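Local coordinates for ABC transporter, substrate binding protein (Aeropyrum pernix, PDB 3EAF), which probably captures a small solute outside the cell and delivers it to an ABC transporter for import, and binds a magnesium ion, at residues F235-P240 / I258-G263; F252-F257 / V352-L357. All blocks are in the same frame, centred on the assembly; numbering follows the deposited sequence.

Contact 1. Residues F235-P240 / I258-G263; sequences FDERSP and IYPMFG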
# COMPACT_ATOMS: atom_id res chain seq x y z
N PHE A 235 -6.29 5.90 5.81
CA PHE A 235 -5.91 7.12 6.51
C PHE A 235 -4.92 7.90 5.66
O PHE A 235 -3.96 7.33 5.13
CB PHE A 235 -5.24 6.75 7.84
CG PHE A 235 -5.04 7.91 8.79
CD1 PHE A 235 -5.99 8.19 9.77
CD2 PHE A 235 -3.88 8.69 8.74
CE1 PHE A 235 -5.81 9.24 10.67
CE2 PHE A 235 -3.69 9.75 9.63
CZ PHE A 235 -4.66 10.02 10.60
N ASP A 236 -5.19 9.19 5.49
CA ASP A 236 -4.24 10.11 4.83
C ASP A 236 -4.58 11.56 5.18
O ASP A 236 -5.29 11.81 6.17
CB ASP A 236 -4.14 9.88 3.29
CG ASP A 236 -5.46 10.09 2.54
OD1 ASP A 236 -6.12 11.13 2.74
OD2 ASP A 236 -5.83 9.21 1.73
N GLU A 237 -4.08 12.50 4.38
CA GLU A 237 -4.22 13.94 4.62
C GLU A 237 -5.67 14.42 4.74
O GLU A 237 -5.93 15.45 5.36
CB GLU A 237 -3.50 14.75 3.52
CG GLU A 237 -1.98 14.55 3.47
CD GLU A 237 -1.54 13.38 2.59
OE1 GLU A 237 -2.40 12.56 2.20
OE2 GLU A 237 -0.34 13.29 2.28
N ARG A 238 -6.60 13.66 4.15
CA ARG A 238 -8.04 14.00 4.17
C ARG A 238 -8.74 13.58 5.46
O ARG A 238 -9.85 14.04 5.74
CB ARG A 238 -8.75 13.34 2.99
CG ARG A 238 -8.38 13.91 1.63
CD ARG A 238 -8.86 13.00 0.50
NE ARG A 238 -8.16 11.72 0.53
CZ ARG A 238 -8.36 10.72 -0.33
NH1 ARG A 238 -9.26 10.83 -1.30
NH2 ARG A 238 -7.66 9.60 -0.22
N SER A 239 -8.08 12.73 6.25
CA SER A 239 -8.70 12.11 7.43
C SER A 239 -9.24 13.09 8.49
O SER A 239 -10.31 12.84 9.03
CB SER A 239 -7.75 11.08 8.07
OG SER A 239 -7.59 9.95 7.22
N PRO A 240 -8.50 14.19 8.79
CA PRO A 240 -9.07 15.16 9.74
C PRO A 240 -10.45 15.68 9.31
O PRO A 240 -11.37 15.77 10.13
CB PRO A 240 -8.06 16.30 9.73
CG PRO A 240 -6.78 15.69 9.27
CD PRO A 240 -7.16 14.59 8.33
N ILE A 258 6.81 8.19 3.97
CA ILE A 258 6.67 9.53 4.54
C ILE A 258 5.66 10.36 3.74
O ILE A 258 5.62 10.27 2.51
CB ILE A 258 8.07 10.24 4.64
CG1 ILE A 258 8.05 11.38 5.67
CG2 ILE A 258 8.55 10.74 3.27
CD1 ILE A 258 7.78 10.93 7.12
N TYR A 259 4.81 11.11 4.44
CA TYR A 259 3.86 12.01 3.78
C TYR A 259 4.64 13.21 3.26
O TYR A 259 5.63 13.61 3.89
CB TYR A 259 2.82 12.55 4.76
CG TYR A 259 1.74 11.60 5.24
CD1 TYR A 259 1.93 10.22 5.25
CD2 TYR A 259 0.55 12.11 5.75
CE1 TYR A 259 0.93 9.37 5.73
CE2 TYR A 259 -0.44 11.28 6.23
CZ TYR A 259 -0.25 9.91 6.22
OH TYR A 259 -1.24 9.11 6.70
N PRO A 260 4.22 13.79 2.11
CA PRO A 260 4.87 15.03 1.66
C PRO A 260 4.97 16.13 2.75
O PRO A 260 6.00 16.78 2.84
CB PRO A 260 3.98 15.49 0.49
CG PRO A 260 3.40 14.22 -0.05
CD PRO A 260 3.16 13.35 1.18
N MSE A 261 3.92 16.30 3.56
CA MSE A 261 3.91 17.30 4.64
C MSE A 261 4.96 17.10 5.75
O MSE A 261 5.28 18.04 6.48
CB MSE A 261 2.51 17.40 5.28
CG MSE A 261 2.01 16.10 5.90
SE MSE A 261 0.34 16.30 6.89
CE MSE A 261 -0.78 17.23 5.60
N PHE A 262 5.48 15.88 5.89
CA PHE A 262 6.57 15.61 6.83
C PHE A 262 7.92 15.42 6.11
O PHE A 262 8.92 15.04 6.72
CB PHE A 262 6.28 14.36 7.69
CG PHE A 262 4.95 14.39 8.40
CD1 PHE A 262 4.59 15.48 9.20
CD2 PHE A 262 4.06 13.33 8.28
CE1 PHE A 262 3.36 15.50 9.86
CE2 PHE A 262 2.83 13.35 8.94
CZ PHE A 262 2.48 14.44 9.73
N GLY A 263 7.93 15.70 4.81
CA GLY A 263 9.07 15.35 3.98
C GLY A 263 9.67 16.49 3.17
O GLY A 263 10.31 16.24 2.16
O HOH W 1 -1.59 6.46 6.50
O HOH W 2 1.26 15.31 2.87
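E237 and Y259 bury the most surface here, and their side chains slide past each other in opposite directions. The carboxylate of E237 lies obliquely to the phenol ring, the two planes 38° apart, with OE2 3.8 Å from Y259 CD2. That oxygen also comes 3.7 Å from CD of P260, whose ring the glutamate crosses at about a right angle. Nearer the backbone, E237 CG packs 3.6 Å from CE of M261, a selenomethionine whose side chain bends at chi3 (51°). The polar end of E237 is accounted for separately: OE2 accepts from the backbone N of L288, at the start of helix 288-304, and from a water at 2.6 Å that in turn accepts from M261 N. An alanine in place of E237 would probably leave L288 N without its carboxylate acceptor, break the water link to M261 N and open a gap beside the Y259 ring.

The far end of Y259 reaches the F235 ring at its edge, with OH in the ring plane and 3.4 Å from CD2. The hydroxyl donates to a water 2.7 Å from Y259 OH, and this water donates to F235 O. A capping box of D236 and S239 stands at the turn into helix 239-243, and R238 grips the D236 carboxylate side-on through NE and NH2. F235 and Y259 lie against strands 352-357 and 363-369. The two segments thus meet directly by van der Waals contact, partly from a carboxylate oxygen, and their polar links are the two water bridges.

Contact 2. Residues F252-F257 / V352-L357; sequences FGISPF and VFIIKL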
# COMPACT_ATOMS: atom_id res chain seq x y z
N PHE A 252 -5.27 6.80 14.38
CA PHE A 252 -3.90 6.62 13.92
C PHE A 252 -3.89 5.91 12.57
O PHE A 252 -4.70 5.00 12.34
CB PHE A 252 -3.09 5.82 14.95
CG PHE A 252 -2.90 6.53 16.27
CD1 PHE A 252 -1.78 7.32 16.50
CD2 PHE A 252 -3.85 6.40 17.29
CE1 PHE A 252 -1.60 7.98 17.71
CE2 PHE A 252 -3.69 7.06 18.51
CZ PHE A 252 -2.56 7.85 18.72
N GLY A 253 -2.97 6.31 11.70
CA GLY A 253 -2.81 5.67 10.41
C GLY A 253 -1.42 5.09 10.27
O GLY A 253 -0.45 5.66 10.76
N ILE A 254 -1.34 3.94 9.60
CA ILE A 254 -0.06 3.34 9.28
C ILE A 254 0.36 3.84 7.90
O ILE A 254 -0.48 4.04 7.02
CB ILE A 254 -0.16 1.79 9.27
CG1 ILE A 254 -0.61 1.26 10.64
CG2 ILE A 254 1.17 1.15 8.84
CD1 ILE A 254 -1.02 -0.21 10.62
N SER A 255 1.66 4.06 7.71
CA SER A 255 2.21 4.29 6.38
C SER A 255 3.67 3.89 6.34
O SER A 255 4.46 4.36 7.16
CB SER A 255 2.05 5.76 5.97
OG SER A 255 2.63 5.97 4.69
N PRO A 256 4.04 3.02 5.39
CA PRO A 256 5.46 2.72 5.13
C PRO A 256 6.23 3.88 4.48
O PRO A 256 7.47 3.85 4.43
CB PRO A 256 5.40 1.52 4.16
CG PRO A 256 3.98 1.01 4.24
CD PRO A 256 3.15 2.23 4.52
N PHE A 257 5.50 4.90 4.03
CA PHE A 257 6.05 6.01 3.25
C PHE A 257 5.80 7.32 3.96
O PHE A 257 4.70 7.54 4.49
CB PHE A 257 5.39 6.07 1.86
CG PHE A 257 5.13 4.71 1.25
CD1 PHE A 257 6.14 4.04 0.55
CD2 PHE A 257 3.89 4.10 1.38
CE1 PHE A 257 5.92 2.80 0.00
CE2 PHE A 257 3.65 2.85 0.82
CZ PHE A 257 4.67 2.19 0.14
N VAL A 352 7.34 0.73 9.89
CA VAL A 352 6.39 1.68 9.31
C VAL A 352 6.40 2.99 10.08
O VAL A 352 6.87 3.03 11.22
CB VAL A 352 4.94 1.13 9.30
CG1 VAL A 352 4.82 -0.05 8.35
CG2 VAL A 352 4.46 0.77 10.72
N PHE A 353 5.91 4.05 9.45
CA PHE A 353 5.60 5.29 10.15
C PHE A 353 4.20 5.18 10.74
O PHE A 353 3.34 4.51 10.18
CB PHE A 353 5.66 6.50 9.22
CG PHE A 353 7.01 6.73 8.59
CD1 PHE A 353 8.06 7.27 9.33
CD2 PHE A 353 7.22 6.43 7.24
CE1 PHE A 353 9.32 7.51 8.74
CE2 PHE A 353 8.47 6.66 6.64
CZ PHE A 353 9.52 7.20 7.40
N ILE A 354 3.98 5.83 11.87
CA ILE A 354 2.65 5.96 12.44
C ILE A 354 2.30 7.44 12.48
O ILE A 354 3.12 8.27 12.90
CB ILE A 354 2.56 5.34 13.87
CG1 ILE A 354 2.85 3.83 13.85
CG2 ILE A 354 1.20 5.67 14.52
CD1 ILE A 354 1.81 2.96 13.14
N ILE A 355 1.09 7.76 12.05
CA ILE A 355 0.63 9.14 11.97
C ILE A 355 -0.60 9.29 12.84
O ILE A 355 -1.52 8.46 12.79
CB ILE A 355 0.31 9.56 10.49
CG1 ILE A 355 1.56 9.42 9.60
CG2 ILE A 355 -0.24 10.98 10.41
CD1 ILE A 355 1.71 8.02 9.01
N LYS A 356 -0.62 10.35 13.65
CA LYS A 356 -1.74 10.62 14.53
C LYS A 356 -2.62 11.75 14.01
O LYS A 356 -2.13 12.78 13.55
CB LYS A 356 -1.23 11.00 15.93
CG LYS A 356 -2.34 11.24 16.95
CD LYS A 356 -1.74 11.68 18.27
CE LYS A 356 -2.78 11.89 19.34
NZ LYS A 356 -2.13 12.45 20.57
N LEU A 357 -3.93 11.54 14.10
CA LEU A 357 -4.87 12.64 13.98
C LEU A 357 -4.84 13.38 15.32
O LEU A 357 -5.42 12.92 16.31
CB LEU A 357 -6.27 12.11 13.66
CG LEU A 357 -7.45 13.09 13.57
CD1 LEU A 357 -7.11 14.29 12.71
CD2 LEU A 357 -8.69 12.38 13.04
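G253 and I355 form an antiparallel hydrogen-bonded pair: G253 N donates to I355 O at 2.8 Å, I355 N donates to G253 O, and both donors lie in the plane of the carbonyl they meet. At the next hydrogen-bonded pair, S255 and F353 repeat the exchange with more distortion, since each donor is tilted about 30° from its carbonyl plane and the bond from F353 N to S255 O bends to 142° at the hydrogen. Between these pairs, I254 and I354 point the same way, with I254 CG1 3.9 Å from I354 CD1, while I254 CG2 rests 3.8 Å from V352 CB. On the same face, F252 lies side by side with K356. The lysine places CG anti to its backbone N (chi1 -177°), and the extended chain passes the ring, CG coming 3.4 Å from F252 CE1. On the other face, I355 CD1 packs 3.8 Å from S255 CB. The S255 hydroxyl donates to F257 O at 2.6 Å from OG, which ties S255 to the loop that follows the strand.

Outward from this shell, helix 124-139 covers the I254 and V352 side, where the F134 ring also meets that of F252. In the mixed sheet of one lobe of this probable periplasmic-binding-protein fold, strand 251-255 is parallel to 227-230 and antiparallel to 352-357. Four backbone bonds fix the register, and mainly apolar side chains pack on both faces.

Overall arrangement
Contacts 1 and 2 have centres 9 Å apart and interlock along the chain: segment 235-240 leads through helix 239-243 to strand 251-255, and segment 252-257 runs directly into 258-263. Contact 1 lies against the face of contact 2 that carries I355: F235 CG is 3.5 Å from G253 CA, where glycine presents no side chain, and Y259 CE1 is 3.6 Å from I355 CD1. I258 N also lies 3.5 Å from F353 CE2. Helix 288-304 touches both contacts, L288 meeting Y259 and S255. The magnesium site of E325, D340 and Y341 is not part of either, though the F257 side chain comes about 9 Å from that of Y341.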